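Local coordinates for SIRV1 hypothetical protein ORF119 (Sulfolobus islandicus rudivirus 1 variant xx, PDB 2X3G), which is probably a Rep-type HUH endonuclease that nicks viral DNA to initiate its replication, at residues K36-Y40 and R79-M84; H44-V50 and I67-K73. One frame throughout, in Å; residues are numbered along the deposited sequence.

Contact 1 of 2, residues K36-Y40 and R79-M84; sequences KFRSY and RVHKHM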
loop_
_atom_site.group_PDB
_atom_site.type_symbol
_atom_site.label_atom_id
_atom_site.label_comp_id
_atom_site.label_asym_id
_atom_site.label_seq_id
_atom_site.Cartn_x
_atom_site.Cartn_y
_atom_site.Cartn_z
ATOM N N LYS A 36 17.576 1.685 -12.710
ATOM C CA LYS A 36 18.580 2.556 -13.308
ATOM C C LYS A 36 18.888 3.766 -12.434
ATOM O O LYS A 36 20.033 4.226 -12.381
ATOM C CB LYS A 36 18.151 3.018 -14.699
ATOM C CG LYS A 36 18.370 1.974 -15.782
ATOM C CD LYS A 36 18.305 2.586 -17.160
ATOM C CE LYS A 36 19.135 1.783 -18.152
ATOM N NZ LYS A 36 18.689 1.975 -19.551
ATOM N N PHE A 37 17.869 4.287 -11.753
ATOM C CA PHE A 37 18.089 5.334 -10.766
ATOM C C PHE A 37 18.978 4.808 -9.638
ATOM O O PHE A 37 19.902 5.479 -9.206
ATOM C CB PHE A 37 16.760 5.862 -10.203
ATOM C CG PHE A 37 16.927 6.990 -9.239
ATOM C CD1 PHE A 37 17.069 8.296 -9.691
ATOM C CD2 PHE A 37 16.950 6.759 -7.876
ATOM C CE1 PHE A 37 17.245 9.334 -8.790
ATOM C CE2 PHE A 37 17.142 7.792 -6.998
ATOM C CZ PHE A 37 17.284 9.065 -7.445
ATOM N N ARG A 38 18.691 3.614 -9.144
ATOM C CA ARG A 38 19.479 3.061 -8.044
ATOM C C ARG A 38 20.926 2.871 -8.458
ATOM O O ARG A 38 21.846 3.096 -7.648
ATOM C CB ARG A 38 18.906 1.722 -7.565
ATOM C CG ARG A 38 17.866 1.872 -6.469
ATOM C CD ARG A 38 17.478 0.516 -5.869
ATOM N NE ARG A 38 16.699 0.749 -4.643
ATOM C CZ ARG A 38 15.389 0.943 -4.617
ATOM N NH1 ARG A 38 14.675 0.923 -5.740
ATOM N NH2 ARG A 38 14.791 1.189 -3.456
ATOM N N SER A 39 21.109 2.452 -9.705
ATOM C CA SER A 39 22.445 2.232 -10.278
ATOM C C SER A 39 23.248 3.544 -10.425
ATOM O O SER A 39 24.434 3.591 -10.114
ATOM C CB SER A 39 22.333 1.493 -11.598
ATOM O OG SER A 39 21.866 0.150 -11.397
ATOM N N TYR A 40 22.584 4.593 -10.886
ATOM C CA TYR A 40 23.149 5.939 -10.867
ATOM C C TYR A 40 23.580 6.362 -9.446
ATOM O O TYR A 40 24.683 6.839 -9.240
ATOM C CB TYR A 40 22.158 6.930 -11.505
ATOM C CG TYR A 40 22.170 8.306 -10.922
ATOM C CD1 TYR A 40 21.085 8.765 -10.174
ATOM C CD2 TYR A 40 23.253 9.156 -11.106
ATOM C CE1 TYR A 40 21.077 10.030 -9.623
ATOM C CE2 TYR A 40 23.262 10.428 -10.532
ATOM C CZ TYR A 40 22.164 10.849 -9.781
ATOM O OH TYR A 40 22.118 12.111 -9.211
ATOM N N ARG A 79 20.996 15.472 -12.499
ATOM C CA ARG A 79 21.077 14.043 -12.828
ATOM C C ARG A 79 19.897 13.240 -12.283
ATOM O O ARG A 79 19.515 12.224 -12.872
ATOM C CB ARG A 79 22.404 13.462 -12.335
ATOM C CG ARG A 79 23.629 14.104 -12.987
ATOM C CD ARG A 79 23.642 13.940 -14.505
ATOM N NE ARG A 79 24.688 14.768 -15.112
ATOM C CZ ARG A 79 25.714 14.334 -15.858
ATOM N NH1 ARG A 79 25.882 13.042 -16.150
ATOM N NH2 ARG A 79 26.583 15.219 -16.334
ATOM N N VAL A 80 19.318 13.688 -11.172
ATOM C CA VAL A 80 18.095 13.093 -10.676
ATOM C C VAL A 80 17.038 13.177 -11.774
ATOM O O VAL A 80 16.351 12.200 -12.052
ATOM C CB VAL A 80 17.551 13.782 -9.371
ATOM C CG1 VAL A 80 16.150 13.264 -9.049
ATOM C CG2 VAL A 80 18.481 13.548 -8.181
ATOM N N HIS A 81 16.916 14.344 -12.407
ATOM C CA HIS A 81 15.948 14.527 -13.479
ATOM C C HIS A 81 16.271 13.694 -14.709
ATOM O O HIS A 81 15.366 13.178 -15.358
ATOM C CB HIS A 81 15.838 15.999 -13.885
ATOM C CG HIS A 81 15.159 16.857 -12.869
ATOM N ND1 HIS A 81 14.009 17.566 -13.143
ATOM C CD2 HIS A 81 15.482 17.137 -11.587
ATOM C CE1 HIS A 81 13.649 18.238 -12.064
ATOM N NE2 HIS A 81 14.523 17.988 -11.103
ATOM N N LYS A 82 17.554 13.595 -15.049
ATOM C CA LYS A 82 17.983 12.798 -16.210
ATOM C C LYS A 82 17.642 11.311 -16.025
ATOM O O LYS A 82 17.360 10.601 -17.009
ATOM C CB LYS A 82 19.478 13.005 -16.503
ATOM C CG LYS A 82 20.088 11.959 -17.411
ATOM C CD LYS A 82 21.339 12.453 -18.116
ATOM C CE LYS A 82 21.898 11.362 -19.031
ATOM N NZ LYS A 82 22.913 11.897 -19.968
ATOM N N HIS A 83 17.645 10.857 -14.774
ATOM C CA HIS A 83 17.328 9.462 -14.465
ATOM C C HIS A 83 15.890 9.247 -14.019
ATOM O O HIS A 83 15.568 8.230 -13.393
ATOM C CB HIS A 83 18.305 8.937 -13.417
ATOM C CG HIS A 83 19.705 8.841 -13.923
ATOM N ND1 HIS A 83 20.663 9.791 -13.648
ATOM C CD2 HIS A 83 20.298 7.924 -14.719
ATOM C CE1 HIS A 83 21.795 9.450 -14.236
ATOM N NE2 HIS A 83 21.597 8.328 -14.902
HETATM N N MSE A 84 15.019 10.194 -14.350
HETATM C CA MSE A 84 13.600 10.073 -14.055
HETATM C C MSE A 84 12.829 10.315 -15.338
HETATM O O MSE A 84 13.379 10.885 -16.293
HETATM C CB MSE A 84 13.184 11.048 -12.940
HETATM C CG MSE A 84 13.495 10.572 -11.530
HETATM SE SE MSE A 84 12.417 9.008 -11.004
HETATM C CE MSE A 84 13.813 7.853 -10.257
#
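The aromatic part of this contact is a pair of stacked rings. Tyr40 and His83 form an offset stack, with centroids 4.2 Å apart and planes at 12°. Tyr40 CB adds a CH-pi contact, 3.6 Å from the centroid of the His83 ring and almost on its normal. A bond within 79-84 holds the imidazole in place. His83 ND1 donates to Arg79 O at 2.8 Å, and that oxygen also lies over a face of the Tyr40 ring. The tyrosine thus covers the end of helix 77-82, where His83 is the first residue to leave helical geometry. Tyr40 OH comes 3.4 Å from Arg79 CB. The two helices are those of a ferredoxin-like beta-alpha-beta-beta-alpha-beta fold, packed side by side on one face of the antiparallel sheet. Apolar contacts fill the layer nearer the strands. Phe37 CE1 lies 4.1 Å from Val80 CG1, and Phe37 CD1 is 4.0 Å from His83 CB. Met84, a selenomethionine, makes a Met-aromatic contact, with SE 5.5 Å from the Phe37 ring centroid in an oblique position. Met84 CE is 3.3 Å from Phe37 CD1. Phe37 and Met84 both also rest on Ile67 of strand 64-71.

Contact 2 of 2, residues H44-V50 and I67-K73; sequences HDKNSHV and ILVFTNK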
loop_
_atom_site.group_PDB
_atom_site.type_symbol
_atom_site.label_atom_id
_atom_site.label_comp_id
_atom_site.label_asym_id
_atom_site.label_seq_id
_atom_site.Cartn_x
_atom_site.Cartn_y
_atom_site.Cartn_z
ATOM N N HIS A 44 27.279 7.023 -7.909
ATOM C CA HIS A 44 27.506 8.304 -7.220
ATOM C C HIS A 44 28.208 8.068 -5.864
ATOM O O HIS A 44 29.149 8.788 -5.494
ATOM C CB HIS A 44 26.150 9.020 -7.070
ATOM C CG HIS A 44 26.111 10.075 -6.006
ATOM N ND1 HIS A 44 26.567 11.362 -6.212
ATOM C CD2 HIS A 44 25.638 10.042 -4.736
ATOM C CE1 HIS A 44 26.398 12.065 -5.105
ATOM N NE2 HIS A 44 25.830 11.289 -4.197
ATOM N N ASP A 45 27.773 7.027 -5.155
ATOM C CA ASP A 45 28.262 6.700 -3.823
ATOM C C ASP A 45 28.002 5.222 -3.574
ATOM O O ASP A 45 26.862 4.827 -3.400
ATOM C CB ASP A 45 27.497 7.559 -2.808
ATOM C CG ASP A 45 27.793 7.219 -1.355
ATOM O OD1 ASP A 45 28.656 6.362 -1.037
ATOM O OD2 ASP A 45 27.128 7.847 -0.512
ATOM N N LYS A 46 29.047 4.405 -3.534
ATOM C CA LYS A 46 28.844 2.948 -3.418
ATOM C C LYS A 46 28.289 2.518 -2.051
ATOM O O LYS A 46 27.811 1.390 -1.908
ATOM C CB LYS A 46 30.126 2.188 -3.720
ATOM C CG LYS A 46 30.665 2.445 -5.136
ATOM C CD LYS A 46 31.327 1.238 -5.724
ATOM C CE LYS A 46 31.839 1.519 -7.123
ATOM N NZ LYS A 46 31.926 0.261 -7.911
ATOM N N ASN A 47 28.377 3.394 -1.052
ATOM C CA ASN A 47 27.783 3.151 0.283
ATOM C C ASN A 47 26.335 3.605 0.448
ATOM O O ASN A 47 25.739 3.424 1.526
ATOM C CB ASN A 47 28.599 3.866 1.365
ATOM C CG ASN A 47 30.021 3.377 1.448
ATOM O OD1 ASN A 47 30.292 2.174 1.336
ATOM N ND2 ASN A 47 30.950 4.309 1.661
ATOM N N SER A 48 25.770 4.217 -0.587
ATOM C CA SER A 48 24.455 4.825 -0.513
ATOM C C SER A 48 23.370 3.783 -0.337
ATOM O O SER A 48 23.583 2.597 -0.648
ATOM C CB SER A 48 24.167 5.637 -1.783
ATOM O OG SER A 48 24.349 4.844 -2.944
ATOM N N HIS A 49 22.231 4.240 0.176
ATOM C CA HIS A 49 20.998 3.446 0.257
ATOM C C HIS A 49 19.827 4.206 -0.319
ATOM O O HIS A 49 19.784 5.431 -0.279
ATOM C CB HIS A 49 20.707 3.079 1.704
ATOM C CG HIS A 49 21.725 2.151 2.284
ATOM N ND1 HIS A 49 21.850 0.838 1.883
ATOM C CD2 HIS A 49 22.692 2.358 3.209
ATOM C CE1 HIS A 49 22.840 0.268 2.550
ATOM N NE2 HIS A 49 23.364 1.166 3.367
ATOM N N VAL A 50 18.880 3.477 -0.884
ATOM C CA VAL A 50 17.745 4.104 -1.555
ATOM C C VAL A 50 16.497 3.360 -1.142
ATOM O O VAL A 50 16.444 2.130 -1.227
ATOM C CB VAL A 50 17.873 4.084 -3.070
ATOM C CG1 VAL A 50 16.638 4.723 -3.728
ATOM C CG2 VAL A 50 19.142 4.822 -3.523
ATOM N N ILE A 67 11.045 8.797 -2.945
ATOM C CA ILE A 67 12.339 8.183 -2.826
ATOM C C ILE A 67 13.127 8.861 -1.716
ATOM O O ILE A 67 13.208 10.081 -1.690
ATOM C CB ILE A 67 13.113 8.293 -4.156
ATOM C CG1 ILE A 67 12.337 7.645 -5.305
ATOM C CG2 ILE A 67 14.470 7.617 -4.066
ATOM C CD1 ILE A 67 13.140 7.578 -6.599
ATOM N N LEU A 68 13.687 8.068 -0.796
ATOM C CA LEU A 68 14.745 8.551 0.095
ATOM C C LEU A 68 16.089 8.044 -0.373
ATOM O O LEU A 68 16.269 6.853 -0.628
ATOM C CB LEU A 68 14.559 8.078 1.528
ATOM C CG LEU A 68 13.499 8.749 2.347
ATOM C CD1 LEU A 68 13.457 8.039 3.704
ATOM C CD2 LEU A 68 13.784 10.227 2.507
ATOM N N VAL A 69 17.023 8.967 -0.499
ATOM C CA VAL A 69 18.402 8.645 -0.870
ATOM C C VAL A 69 19.265 9.042 0.335
ATOM O O VAL A 69 19.254 10.188 0.765
ATOM C CB VAL A 69 18.834 9.393 -2.144
ATOM C CG1 VAL A 69 20.343 9.211 -2.410
ATOM C CG2 VAL A 69 18.012 8.926 -3.368
ATOM N N PHE A 70 19.971 8.072 0.884
ATOM C CA PHE A 70 20.967 8.294 1.922
ATOM C C PHE A 70 22.357 8.192 1.310
ATOM O O PHE A 70 22.708 7.168 0.754
ATOM C CB PHE A 70 20.820 7.217 2.969
ATOM C CG PHE A 70 19.445 7.117 3.516
ATOM C CD1 PHE A 70 18.537 6.188 2.997
ATOM C CD2 PHE A 70 19.031 7.945 4.552
ATOM C CE1 PHE A 70 17.262 6.082 3.518
ATOM C CE2 PHE A 70 17.780 7.834 5.076
ATOM C CZ PHE A 70 16.877 6.905 4.554
ATOM N N THR A 71 23.149 9.245 1.465
ATOM C CA THR A 71 24.429 9.359 0.782
ATOM C C THR A 71 25.343 10.336 1.529
ATOM O O THR A 71 24.882 11.236 2.235
ATOM C CB THR A 71 24.236 9.821 -0.681
ATOM O OG1 THR A 71 25.479 9.808 -1.387
ATOM C CG2 THR A 71 23.634 11.222 -0.776
ATOM N N ASN A 72 26.639 10.150 1.339
ATOM C CA ASN A 72 27.645 10.986 1.989
ATOM C C ASN A 72 28.218 11.989 1.010
ATOM O O ASN A 72 29.111 12.766 1.355
ATOM C CB ASN A 72 28.714 10.088 2.616
ATOM C CG ASN A 72 28.189 9.324 3.794
ATOM O OD1 ASN A 72 27.482 9.889 4.627
ATOM N ND2 ASN A 72 28.515 8.053 3.881
ATOM N N LYS A 73 27.654 12.026 -0.197
ATOM C CA LYS A 73 28.117 12.930 -1.237
ATOM C C LYS A 73 26.934 13.680 -1.800
ATOM O O LYS A 73 25.959 13.057 -2.177
ATOM C CB LYS A 73 28.782 12.129 -2.350
ATOM C CG LYS A 73 29.315 12.992 -3.478
ATOM C CD LYS A 73 30.209 12.212 -4.435
ATOM C CE LYS A 73 30.567 13.029 -5.681
ATOM N NZ LYS A 73 30.872 14.460 -5.380
HETATM O O HOH W 1 29.927 7.109 1.290
#
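His44, Val50 and Phe70 have the most surface covered here. His44, at the end of helix 30-44, reaches across to the other segment, and its NE2 donates to Lys73 O at 2.7 Å. Next to it, Asp45 OD2 accepts from Thr71 OG1 at 2.7 Å and from Asn72 N at 3.0 Å. Asp45 OD1 accepts from Asn47 N at 3.0 Å, an Asx turn within the type I turn 45-48. Phe70 pairs with His49 in an antiparallel hydrogen-bonded pair: His49 N to Phe70 O is 3.0 Å and Phe70 N to His49 O is 2.9 Å. The Phe70 ring also meets Phe9 edge-to-face. Val50 faces Val69 in the next, non-hydrogen-bonded pair. Val50 CG1 packs 3.6 Å from Ile67 CG2, on the sheet face that carries helix 30-44. Backbone bonds from Val50 to the second subunit extend this edge. This is the start of the second strand and the end of the third in a ferredoxin-like fold, joined as a beta hairpin.

From the N terminus, the chain forms helix 2-10 and strand 15-22, then enters helix 30-44. Segment 36-40 lies on this helix and opens the loop of contact 1. Contact 2 begins at the end of the same helix and closes the loop of hairpin 49-55 and 64-71. Helix 77-82 follows, and 79-84 then closes contact 1. Contact 2 is therefore nested inside contact 1. Contact 1 ties helix to helix, whereas contact 2 ties the strand outermost within this chain to its inner neighbour. They touch where helix 30-44 meets the sheet: Phe37 CE2 lies 3.9 Å from Val69 CG2, and Arg38 NH2 probably hydrogen-bonds to Val50 O at 2.9 Å.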